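Exopolysaccharide biosynthesis protein (Pantoea stewartii subsp. stewartii DC283, PDB 6TGF) modifies the glycan of the bacterial biofilm with a tailspike-like parallel beta-helix fold, probably by hydrolysing the exopolysaccharide. Local coordinates at residues B[46-59]-B[112-126]. Numbering follows the deposited sequence.
Sequences GDVPILTPENVYAM and FDQFVKDNAALIANP. With EDO (1,2-ethanediol), chain X; EDO (1,2-ethanediol), chain C.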
# COMPACT_ATOMS: atom_id res chain seq x y z
N GLY B 46 25.89 49.04 37.78
CA GLY B 46 25.68 47.61 37.49
C GLY B 46 24.74 46.93 38.48
O GLY B 46 24.36 45.77 38.22
N ASP B 47 24.37 47.61 39.57
CA ASP B 47 23.38 47.11 40.56
C ASP B 47 22.00 47.08 39.91
O ASP B 47 21.70 48.00 39.12
CB ASP B 47 23.39 47.94 41.85
CG ASP B 47 24.53 47.61 42.80
OD1 ASP B 47 25.48 46.93 42.37
OD2 ASP B 47 24.45 48.04 43.97
N VAL B 48 21.20 46.04 40.21
CA VAL B 48 19.87 45.77 39.58
C VAL B 48 18.89 45.33 40.67
O VAL B 48 19.31 44.99 41.77
CB VAL B 48 19.98 44.70 38.48
CG1 VAL B 48 20.93 45.12 37.37
CG2 VAL B 48 20.38 43.34 39.04
N PRO B 49 17.57 45.33 40.39
CA PRO B 49 16.60 44.66 41.25
C PRO B 49 16.84 43.14 41.25
O PRO B 49 16.60 42.52 40.23
CB PRO B 49 15.23 45.01 40.64
CG PRO B 49 15.51 46.21 39.76
CD PRO B 49 16.92 46.01 39.25
N ILE B 50 17.33 42.60 42.37
CA ILE B 50 17.66 41.15 42.53
C ILE B 50 16.43 40.40 43.07
O ILE B 50 16.34 39.18 42.82
CB ILE B 50 18.91 40.93 43.42
CG1 ILE B 50 18.71 41.43 44.86
CG2 ILE B 50 20.14 41.55 42.78
CD1 ILE B 50 19.63 40.77 45.87
N LEU B 51 15.55 41.10 43.79
CA LEU B 51 14.29 40.53 44.36
C LEU B 51 13.17 41.57 44.24
O LEU B 51 13.39 42.73 44.63
CB LEU B 51 14.53 40.14 45.82
CG LEU B 51 15.59 39.06 46.05
CD1 LEU B 51 15.93 38.94 47.52
CD2 LEU B 51 15.14 37.72 45.50
N THR B 52 12.00 41.15 43.74
CA THR B 52 10.80 41.99 43.47
C THR B 52 9.59 41.31 44.11
O THR B 52 9.72 40.21 44.65
CB THR B 52 10.64 42.21 41.96
OG1 THR B 52 10.36 40.95 41.36
CG2 THR B 52 11.87 42.83 41.33
N PRO B 53 8.38 41.92 44.09
CA PRO B 53 7.18 41.28 44.64
C PRO B 53 6.92 39.90 44.01
O PRO B 53 6.44 39.03 44.71
CB PRO B 53 6.06 42.26 44.29
CG PRO B 53 6.76 43.60 44.19
CD PRO B 53 8.10 43.27 43.57
N GLU B 54 7.26 39.74 42.73
CA GLU B 54 7.13 38.48 41.94
C GLU B 54 7.86 37.33 42.65
O GLU B 54 7.40 36.19 42.51
CB GLU B 54 7.67 38.66 40.52
CG GLU B 54 6.74 39.41 39.59
CD GLU B 54 6.79 40.93 39.70
OE1 GLU B 54 7.85 41.46 40.09
OE2 GLU B 54 5.77 41.58 39.38
N ASN B 55 8.95 37.62 43.37
CA ASN B 55 9.76 36.62 44.12
C ASN B 55 8.98 36.14 45.35
O ASN B 55 9.19 34.99 45.75
CB ASN B 55 11.13 37.17 44.51
CG ASN B 55 12.06 37.32 43.33
OD1 ASN B 55 12.25 38.42 42.81
ND2 ASN B 55 12.63 36.22 42.87
N VAL B 56 8.13 37.00 45.93
CA VAL B 56 7.26 36.67 47.10
C VAL B 56 6.08 35.82 46.61
O VAL B 56 5.81 34.78 47.24
CB VAL B 56 6.77 37.95 47.82
CG1 VAL B 56 5.86 37.63 49.00
CG2 VAL B 56 7.92 38.83 48.27
N TYR B 57 5.42 36.25 45.53
CA TYR B 57 4.31 35.53 44.85
C TYR B 57 4.80 34.16 44.36
O TYR B 57 4.00 33.21 44.35
CB TYR B 57 3.76 36.35 43.69
CG TYR B 57 2.93 37.55 44.07
CD1 TYR B 57 1.69 37.41 44.68
CD2 TYR B 57 3.38 38.84 43.82
CE1 TYR B 57 0.92 38.51 45.03
CE2 TYR B 57 2.63 39.95 44.16
CZ TYR B 57 1.39 39.79 44.77
OH TYR B 57 0.64 40.88 45.10
N ALA B 58 6.08 34.07 43.97
CA ALA B 58 6.70 32.87 43.37
C ALA B 58 7.00 31.81 44.44
O ALA B 58 7.19 30.65 44.05
CB ALA B 58 7.96 33.24 42.62
N MET B 59 7.04 32.18 45.72
CA MET B 59 7.27 31.22 46.84
C MET B 59 6.00 30.40 47.04
O MET B 59 4.92 30.83 46.64
CB MET B 59 7.60 31.93 48.16
CG MET B 59 8.63 33.04 48.04
SD MET B 59 9.09 33.76 49.64
CE MET B 59 7.52 34.41 50.20
N PHE B 112 6.77 40.64 54.29
CA PHE B 112 6.39 40.13 52.94
C PHE B 112 5.22 40.94 52.39
O PHE B 112 5.26 41.32 51.20
CB PHE B 112 6.03 38.64 52.98
CG PHE B 112 7.19 37.69 53.13
CD1 PHE B 112 8.37 37.89 52.43
CD2 PHE B 112 7.09 36.57 53.94
CE1 PHE B 112 9.43 37.00 52.56
CE2 PHE B 112 8.15 35.69 54.07
CZ PHE B 112 9.32 35.90 53.38
N ASP B 113 4.22 41.21 53.23
CA ASP B 113 3.00 41.98 52.86
C ASP B 113 3.40 43.41 52.49
O ASP B 113 3.01 43.86 51.40
CB ASP B 113 1.96 41.94 53.99
CG ASP B 113 1.34 40.56 54.22
OD1 ASP B 113 1.27 39.78 53.25
OD2 ASP B 113 0.94 40.29 55.37
N GLN B 114 4.16 44.08 53.36
CA GLN B 114 4.63 45.48 53.18
C GLN B 114 5.40 45.59 51.85
O GLN B 114 5.14 46.55 51.10
CB GLN B 114 5.51 45.92 54.35
CG GLN B 114 5.67 47.43 54.47
CD GLN B 114 4.39 48.13 54.87
OE1 GLN B 114 3.50 47.54 55.49
NE2 GLN B 114 4.29 49.40 54.52
N PHE B 115 6.31 44.65 51.60
CA PHE B 115 7.18 44.58 50.39
C PHE B 115 6.31 44.54 49.13
O PHE B 115 6.55 45.34 48.20
CB PHE B 115 8.11 43.36 50.47
CG PHE B 115 9.19 43.30 49.42
CD1 PHE B 115 10.30 44.13 49.49
CD2 PHE B 115 9.10 42.40 48.37
CE1 PHE B 115 11.29 44.07 48.52
CE2 PHE B 115 10.10 42.34 47.41
CZ PHE B 115 11.19 43.17 47.48
N VAL B 116 5.33 43.64 49.11
CA VAL B 116 4.36 43.45 47.99
C VAL B 116 3.45 44.69 47.90
O VAL B 116 3.29 45.21 46.78
CB VAL B 116 3.54 42.16 48.18
CG1 VAL B 116 2.35 42.09 47.24
CG2 VAL B 116 4.41 40.93 48.02
N LYS B 117 2.91 45.14 49.03
CA LYS B 117 1.96 46.29 49.14
C LYS B 117 2.61 47.55 48.55
O LYS B 117 1.91 48.31 47.86
CB LYS B 117 1.56 46.54 50.59
CG LYS B 117 0.08 46.82 50.81
CD LYS B 117 -0.30 47.15 52.23
CE LYS B 117 -0.05 46.01 53.20
NZ LYS B 117 -0.82 46.20 54.46
N ASP B 118 3.91 47.76 48.83
CA ASP B 118 4.69 48.95 48.41
C ASP B 118 5.26 48.76 47.00
O ASP B 118 5.97 49.67 46.54
CB ASP B 118 5.83 49.24 49.40
CG ASP B 118 5.36 49.69 50.77
OD1 ASP B 118 4.18 50.07 50.88
OD2 ASP B 118 6.17 49.65 51.71
N ASN B 119 4.97 47.63 46.34
CA ASN B 119 5.58 47.27 45.03
C ASN B 119 7.09 47.53 45.12
O ASN B 119 7.65 48.16 44.20
CB ASN B 119 4.92 48.02 43.87
CG ASN B 119 5.40 47.57 42.51
OD1 ASN B 119 5.47 46.37 42.24
ND2 ASN B 119 5.73 48.51 41.65
N ALA B 120 7.71 47.08 46.22
CA ALA B 120 9.11 47.38 46.59
C ALA B 120 10.07 46.45 45.84
O ALA B 120 9.59 45.45 45.26
CB ALA B 120 9.28 47.24 48.09
N ALA B 121 11.36 46.77 45.85
CA ALA B 121 12.45 45.95 45.27
C ALA B 121 13.71 46.07 46.13
O ALA B 121 13.92 47.15 46.72
CB ALA B 121 12.72 46.37 43.84
N LEU B 122 14.50 45.00 46.20
CA LEU B 122 15.86 44.99 46.80
C LEU B 122 16.88 45.09 45.66
O LEU B 122 17.00 44.11 44.89
CB LEU B 122 16.06 43.70 47.61
CG LEU B 122 15.17 43.56 48.85
CD1 LEU B 122 15.43 42.23 49.54
CD2 LEU B 122 15.38 44.71 49.82
N ILE B 123 17.55 46.24 45.54
CA ILE B 123 18.63 46.48 44.53
C ILE B 123 19.98 46.14 45.18
O ILE B 123 20.22 46.57 46.33
CB ILE B 123 18.59 47.92 43.99
CG1 ILE B 123 17.34 48.18 43.14
CG2 ILE B 123 19.86 48.25 43.21
CD1 ILE B 123 16.24 48.89 43.88
N ALA B 124 20.83 45.40 44.45
CA ALA B 124 22.21 45.03 44.84
C ALA B 124 22.97 44.54 43.60
O ALA B 124 22.37 44.53 42.50
CB ALA B 124 22.18 43.99 45.92
N ASN B 125 24.23 44.16 43.77
CA ASN B 125 25.09 43.58 42.70
C ASN B 125 24.45 42.29 42.22
O ASN B 125 24.17 41.41 43.03
CB ASN B 125 26.52 43.35 43.21
CG ASN B 125 27.52 43.08 42.10
OD1 ASN B 125 27.19 42.50 41.07
ND2 ASN B 125 28.76 43.50 42.31
N PRO B 126 24.18 42.12 40.90
CA PRO B 126 23.66 40.86 40.37
C PRO B 126 24.58 39.68 40.72
O PRO B 126 24.08 38.59 40.94
CB PRO B 126 23.57 41.08 38.85
CG PRO B 126 24.43 42.29 38.58
CD PRO B 126 24.34 43.13 39.84
C1 EDO X . 8.93 47.25 52.33
O1 EDO X . 8.66 48.56 51.88
C2 EDO X . 9.33 47.20 53.76
O2 EDO X . 9.96 45.99 54.15
C1 EDO C . -0.75 36.40 52.87
O1 EDO C . -0.92 37.64 52.21
C2 EDO C . -1.33 35.25 52.13
O2 EDO C . -0.80 35.08 50.83
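Asp47 lies alongside the chain at Ala124 and Asn125, its CB also resting on CG2 of Ile123. Val48 then pairs with Ala124 through two backbone bonds, Val48 N to Ala124 O (3.0 Å) and Ala124 N to Val48 O (3.1 Å), while its CG2 meets the Pro126 ring at about a right angle. Pro49, with no N-H to give, sits in the non-hydrogen-bonded pair opposite Ile123. Next comes a classic beta bulge: Ile50 and Leu51 both face Leu122, whose O takes the N-H of Ile50 (3.0 Å) and whose N gives to Leu51 O (3.0 Å). The bulge shifts the register by one residue, yet Leu51 CD1 still reaches Leu122 CD1 (3.9 Å). The edge of the Phe115 ring is turned to the backbone oxygens of Leu51 and Thr52, and Thr52 N gives to Asn55 OD1 as the chain enters helix 53-57. Here Pro53 packs its CG and CD against Ala120 O, just past the Schellman turn at Asn119 that ends the partner helix. Val56 points at that helix and splits its branches: CG1, anti to the backbone N (chi1 179°), goes to Val116 CG2 and Phe112 CB, and CG2 to Phe115 CD2. Met59, its chain bending at chi3 (-61°), finishes the run: CE makes a CH-pi contact over one face of the Phe112 ring, 3.9 Å from the centroid, and SD, oblique at 4.8 Å from that Phe112 centroid, a Met-aromatic one. Segments 53-57 and 112-117 cross at 133°, nearer antiparallel than parallel, with Trp64 of helix 61-66 against Val56 and Val116. Both segments belong to the head-binding family region; strand 48-51 edges a five-stranded antiparallel sheet, and strand 121-124 joins it to strand 89-92.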